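Local coordinates for protein putative LacI-family transcriptional regulator (Bacteroides fragilis, PDB 3GBV) that probably acts as a LacI-family transcriptional regulator, with a periplasmic-binding-protein-like domain of the kind that senses a small-molecule effector, at residues R136-R142 with C172-N178. Residues are numbered along the deposited sequence; the frame is centred on the assembly and turned at random.
Sequences REIVIFR and CNILELN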
ATOM      1  N   ARG A 136       9.617  24.212 -14.339  1.00 51.92           N
ATOM      2  CA  ARG A 136       9.469  25.559 -13.818  1.00 50.20           C
ATOM      3  C   ARG A 136       8.101  25.772 -13.166  1.00 47.87           C
ATOM      4  O   ARG A 136       7.953  26.600 -12.261  1.00 46.72           O
ATOM      5  CB  ARG A 136       9.693  26.574 -14.943  1.00 51.71           C
ATOM      6  CG  ARG A 136      11.106  26.551 -15.541  1.00 54.71           C
ATOM      7  CD  ARG A 136      12.137  27.261 -14.655  1.00 57.07           C
ATOM      8  NE  ARG A 136      12.410  26.573 -13.388  1.00 60.14           N
ATOM      9  CZ  ARG A 136      13.274  25.568 -13.229  1.00 59.74           C
ATOM     10  NH1 ARG A 136      13.972  25.103 -14.258  1.00 59.99           N
ATOM     11  NH2 ARG A 136      13.446  25.027 -12.029  1.00 59.46           N
ATOM     12  N   GLU A 137       7.105  25.021 -13.618  1.00 44.45           N
ATOM     13  CA  GLU A 137       5.766  25.153 -13.062  1.00 42.96           C
ATOM     14  C   GLU A 137       5.036  23.828 -13.003  1.00 39.76           C
ATOM     15  O   GLU A 137       5.365  22.887 -13.718  1.00 39.72           O
ATOM     16  CB  GLU A 137       4.914  26.105 -13.908  1.00 44.84           C
ATOM     17  CG  GLU A 137       5.450  27.502 -14.072  1.00 47.13           C
ATOM     18  CD  GLU A 137       4.598  28.325 -15.021  1.00 48.55           C
ATOM     19  OE1 GLU A 137       4.528  27.971 -16.217  1.00 49.13           O
ATOM     20  OE2 GLU A 137       3.992  29.322 -14.576  1.00 48.71           O
ATOM     21  N   ILE A 138       4.028  23.777 -12.143  1.00 36.56           N
ATOM     22  CA  ILE A 138       3.178  22.603 -12.001  1.00 34.71           C
ATOM     23  C   ILE A 138       1.805  23.182 -11.726  1.00 33.51           C
ATOM     24  O   ILE A 138       1.679  24.376 -11.423  1.00 33.29           O
ATOM     25  CB  ILE A 138       3.640  21.680 -10.837  1.00 35.27           C
ATOM     26  CG1 ILE A 138       3.679  22.444  -9.509  1.00 34.99           C
ATOM     27  CG2 ILE A 138       5.015  21.115 -11.147  1.00 34.88           C
ATOM     28  CD1 ILE A 138       2.349  22.495  -8.771  1.00 33.82           C
ATOM     29  N   VAL A 139       0.767  22.373 -11.843  1.00 31.65           N
ATOM     30  CA  VAL A 139      -0.563  22.898 -11.604  1.00 30.47           C
ATOM     31  C   VAL A 139      -1.429  21.998 -10.749  1.00 29.92           C
ATOM     32  O   VAL A 139      -1.368  20.774 -10.845  1.00 30.43           O
ATOM     33  CB  VAL A 139      -1.297  23.174 -12.934  1.00 29.53           C
ATOM     34  CG1 VAL A 139      -1.383  21.895 -13.755  1.00 29.53           C
ATOM     35  CG2 VAL A 139      -2.687  23.742 -12.660  1.00 28.66           C
ATOM     36  N   ILE A 140      -2.224  22.630  -9.898  1.00 29.76           N
ATOM     37  CA  ILE A 140      -3.162  21.931  -9.038  1.00 29.24           C
ATOM     38  C   ILE A 140      -4.514  22.033  -9.733  1.00 29.97           C
ATOM     39  O   ILE A 140      -4.929  23.128 -10.117  1.00 29.26           O
ATOM     40  CB  ILE A 140      -3.305  22.615  -7.666  1.00 29.05           C
ATOM     41  CG1 ILE A 140      -1.981  22.558  -6.904  1.00 26.94           C
ATOM     42  CG2 ILE A 140      -4.437  21.952  -6.886  1.00 27.58           C
ATOM     43  CD1 ILE A 140      -1.972  23.389  -5.653  1.00 29.10           C
ATOM     44  N   PHE A 141      -5.192  20.902  -9.895  1.00 29.78           N
ATOM     45  CA  PHE A 141      -6.505  20.875 -10.522  1.00 30.62           C
ATOM     46  C   PHE A 141      -7.576  20.734  -9.444  1.00 31.77           C
ATOM     47  O   PHE A 141      -7.485  19.857  -8.571  1.00 31.73           O
ATOM     48  CB  PHE A 141      -6.618  19.690 -11.483  1.00 30.31           C
ATOM     49  CG  PHE A 141      -5.764  19.813 -12.709  1.00 32.51           C
ATOM     50  CD1 PHE A 141      -6.144  20.651 -13.760  1.00 33.56           C
ATOM     51  CD2 PHE A 141      -4.576  19.094 -12.817  1.00 32.32           C
ATOM     52  CE1 PHE A 141      -5.350  20.772 -14.904  1.00 32.07           C
ATOM     53  CE2 PHE A 141      -3.775  19.207 -13.954  1.00 30.85           C
ATOM     54  CZ  PHE A 141      -4.162  20.047 -14.999  1.00 31.77           C
ATOM     55  N   ARG A 142      -8.588  21.594  -9.504  1.00 30.57           N
ATOM     56  CA  ARG A 142      -9.683  21.544  -8.550  1.00 33.00           C
ATOM     57  C   ARG A 142     -10.998  21.561  -9.285  1.00 33.72           C
ATOM     58  O   ARG A 142     -11.060  21.855 -10.481  1.00 32.64           O
ATOM     59  CB  ARG A 142      -9.695  22.753  -7.612  1.00 32.77           C
ATOM     60  CG  ARG A 142      -8.454  22.995  -6.802  1.00 34.79           C
ATOM     61  CD  ARG A 142      -8.779  23.983  -5.689  1.00 36.60           C
ATOM     62  NE  ARG A 142      -7.583  24.575  -5.110  1.00 36.70           N
ATOM     63  CZ  ARG A 142      -7.027  25.697  -5.549  1.00 39.63           C
ATOM     64  NH1 ARG A 142      -7.570  26.354  -6.568  1.00 38.62           N
ATOM     65  NH2 ARG A 142      -5.919  26.159  -4.983  1.00 41.30           N
ATOM     66  N   CYS A 172       9.610  26.823  -7.925  1.00 41.66           N
ATOM     67  CA  CYS A 172       8.594  26.296  -8.824  1.00 41.45           C
ATOM     68  C   CYS A 172       7.291  27.062  -8.661  1.00 41.54           C
ATOM     69  O   CYS A 172       6.801  27.239  -7.549  1.00 41.44           O
ATOM     70  CB  CYS A 172       8.363  24.808  -8.552  1.00 41.67           C
ATOM     71  SG  CYS A 172       7.301  23.997  -9.762  1.00 39.93           S
ATOM     72  N   ASN A 173       6.741  27.518  -9.779  1.00 41.15           N
ATOM     73  CA  ASN A 173       5.493  28.263  -9.793  1.00 41.06           C
ATOM     74  C   ASN A 173       4.339  27.276  -9.672  1.00 39.74           C
ATOM     75  O   ASN A 173       4.307  26.267 -10.368  1.00 40.38           O
ATOM     76  CB  ASN A 173       5.371  29.029 -11.107  1.00 43.28           C
ATOM     77  CG  ASN A 173       4.175  29.946 -11.136  1.00 45.59           C
ATOM     78  OD1 ASN A 173       3.788  30.444 -12.194  1.00 48.04           O
ATOM     79  ND2 ASN A 173       3.590  30.191  -9.973  1.00 47.39           N
ATOM     80  N   ILE A 174       3.387  27.574  -8.796  1.00 38.17           N
ATOM     81  CA  ILE A 174       2.241  26.700  -8.595  1.00 36.29           C
ATOM     82  C   ILE A 174       0.976  27.306  -9.194  1.00 35.78           C
ATOM     83  O   ILE A 174       0.369  28.202  -8.620  1.00 34.26           O
ATOM     84  CB  ILE A 174       2.030  26.423  -7.088  1.00 35.55           C
ATOM     85  CG1 ILE A 174       3.285  25.749  -6.523  1.00 35.33           C
ATOM     86  CG2 ILE A 174       0.785  25.559  -6.871  1.00 33.05           C
ATOM     87  CD1 ILE A 174       3.234  25.488  -5.033  1.00 32.86           C
ATOM     88  N   LEU A 175       0.596  26.806 -10.363  1.00 37.28           N
ATOM     89  CA  LEU A 175      -0.593  27.276 -11.060  1.00 37.67           C
ATOM     90  C   LEU A 175      -1.833  26.571 -10.507  1.00 38.39           C
ATOM     91  O   LEU A 175      -1.740  25.529  -9.851  1.00 36.59           O
ATOM     92  CB  LEU A 175      -0.465  26.996 -12.561  1.00 38.28           C
ATOM     93  CG  LEU A 175       0.729  27.606 -13.310  1.00 39.81           C
ATOM     94  CD1 LEU A 175       0.726  27.124 -14.755  1.00 39.40           C
ATOM     95  CD2 LEU A 175       0.668  29.134 -13.260  1.00 39.56           C
ATOM     96  N   GLU A 176      -2.996  27.145 -10.780  1.00 38.95           N
ATOM     97  CA  GLU A 176      -4.246  26.578 -10.310  1.00 40.18           C
ATOM     98  C   GLU A 176      -5.289  26.662 -11.414  1.00 39.59           C
ATOM     99  O   GLU A 176      -5.346  27.646 -12.145  1.00 40.91           O
ATOM    100  CB  GLU A 176      -4.745  27.353  -9.090  1.00 41.78           C
ATOM    101  CG  GLU A 176      -3.806  27.334  -7.903  1.00 46.08           C
ATOM    102  CD  GLU A 176      -4.142  28.411  -6.882  1.00 48.34           C
ATOM    103  OE1 GLU A 176      -3.820  29.588  -7.150  1.00 51.46           O
ATOM    104  OE2 GLU A 176      -4.730  28.086  -5.823  1.00 44.88           O
ATOM    105  N   LEU A 177      -6.098  25.620 -11.548  1.00 38.96           N
ATOM    106  CA  LEU A 177      -7.155  25.611 -12.541  1.00 38.30           C
ATOM    107  C   LEU A 177      -8.399  25.121 -11.836  1.00 38.45           C
ATOM    108  O   LEU A 177      -8.447  23.983 -11.368  1.00 38.58           O
ATOM    109  CB  LEU A 177      -6.828  24.678 -13.706  1.00 39.16           C
ATOM    110  CG  LEU A 177      -7.985  24.566 -14.707  1.00 38.61           C
ATOM    111  CD1 LEU A 177      -8.234  25.916 -15.366  1.00 38.00           C
ATOM    112  CD2 LEU A 177      -7.665  23.524 -15.753  1.00 39.65           C
ATOM    113  N   ASN A 178      -9.402  25.985 -11.748  1.00 37.59           N
ATOM    114  CA  ASN A 178     -10.641  25.622 -11.088  1.00 38.90           C
ATOM    115  C   ASN A 178     -11.731  25.304 -12.083  1.00 39.89           C
ATOM    116  O   ASN A 178     -12.105  26.145 -12.900  1.00 40.99           O
ATOM    117  CB  ASN A 178     -11.120  26.754 -10.175  1.00 38.58           C
ATOM    118  CG  ASN A 178     -10.170  27.021  -9.041  1.00 38.46           C
ATOM    119  OD1 ASN A 178      -9.943  26.160  -8.198  1.00 39.79           O
ATOM    120  ND2 ASN A 178      -9.601  28.213  -9.014  1.00 37.68           N
TER
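Val139 and Leu175 meet CB to CB at 3.9 Å where two neighbouring parallel strands, 137-142 and 173-178, run in step as the first and last elements of a right-handed beta-alpha-beta crossover through helix 152-168. This is the repeating unit of the periplasmic-binding-protein fold. Strand 173-180 is at one edge of its sheet within this chain, and 137-144 is next to it, with His203 and Ile205 bonded to its other edge. Six backbone hydrogen bonds zip the pair, from Asn173 N to Arg136 O through to Arg142 N on Leu177 O, and the segments twist by 29°.

The tight part is the buried, apolar middle. Under helix 187-197, Leu177 CD2 comes to the edge of the Phe141 ring, near its plane, 3.7 Å from Phe141 CE1. On the face covered by helix 152-168, Ile174 CG2 touches both Ile140 CD1 (3.7 Å) and Ile138 CD1 (3.9 Å); with chi1 at -60°, CG1 lies beside the backbone N and CG2 is turned opposite that N, toward the two isoleucines.

The ends are polar and face solvent. At the start, Glu137 and Asn173 lie alongside each other, partly exposed. At the far end the extended Arg142 side chain runs beside Asn178 and then bends over to the exposed Glu176, whose carboxylate plane stands 74° from the guanidinium in a salt bridge. Glu158 also pairs with Arg142, and Arg162 with Glu176, so the charges form a network. Asn178 OD1 lies in the guanidinium plane, accepting from Arg142 NH1 at 2.9 Å.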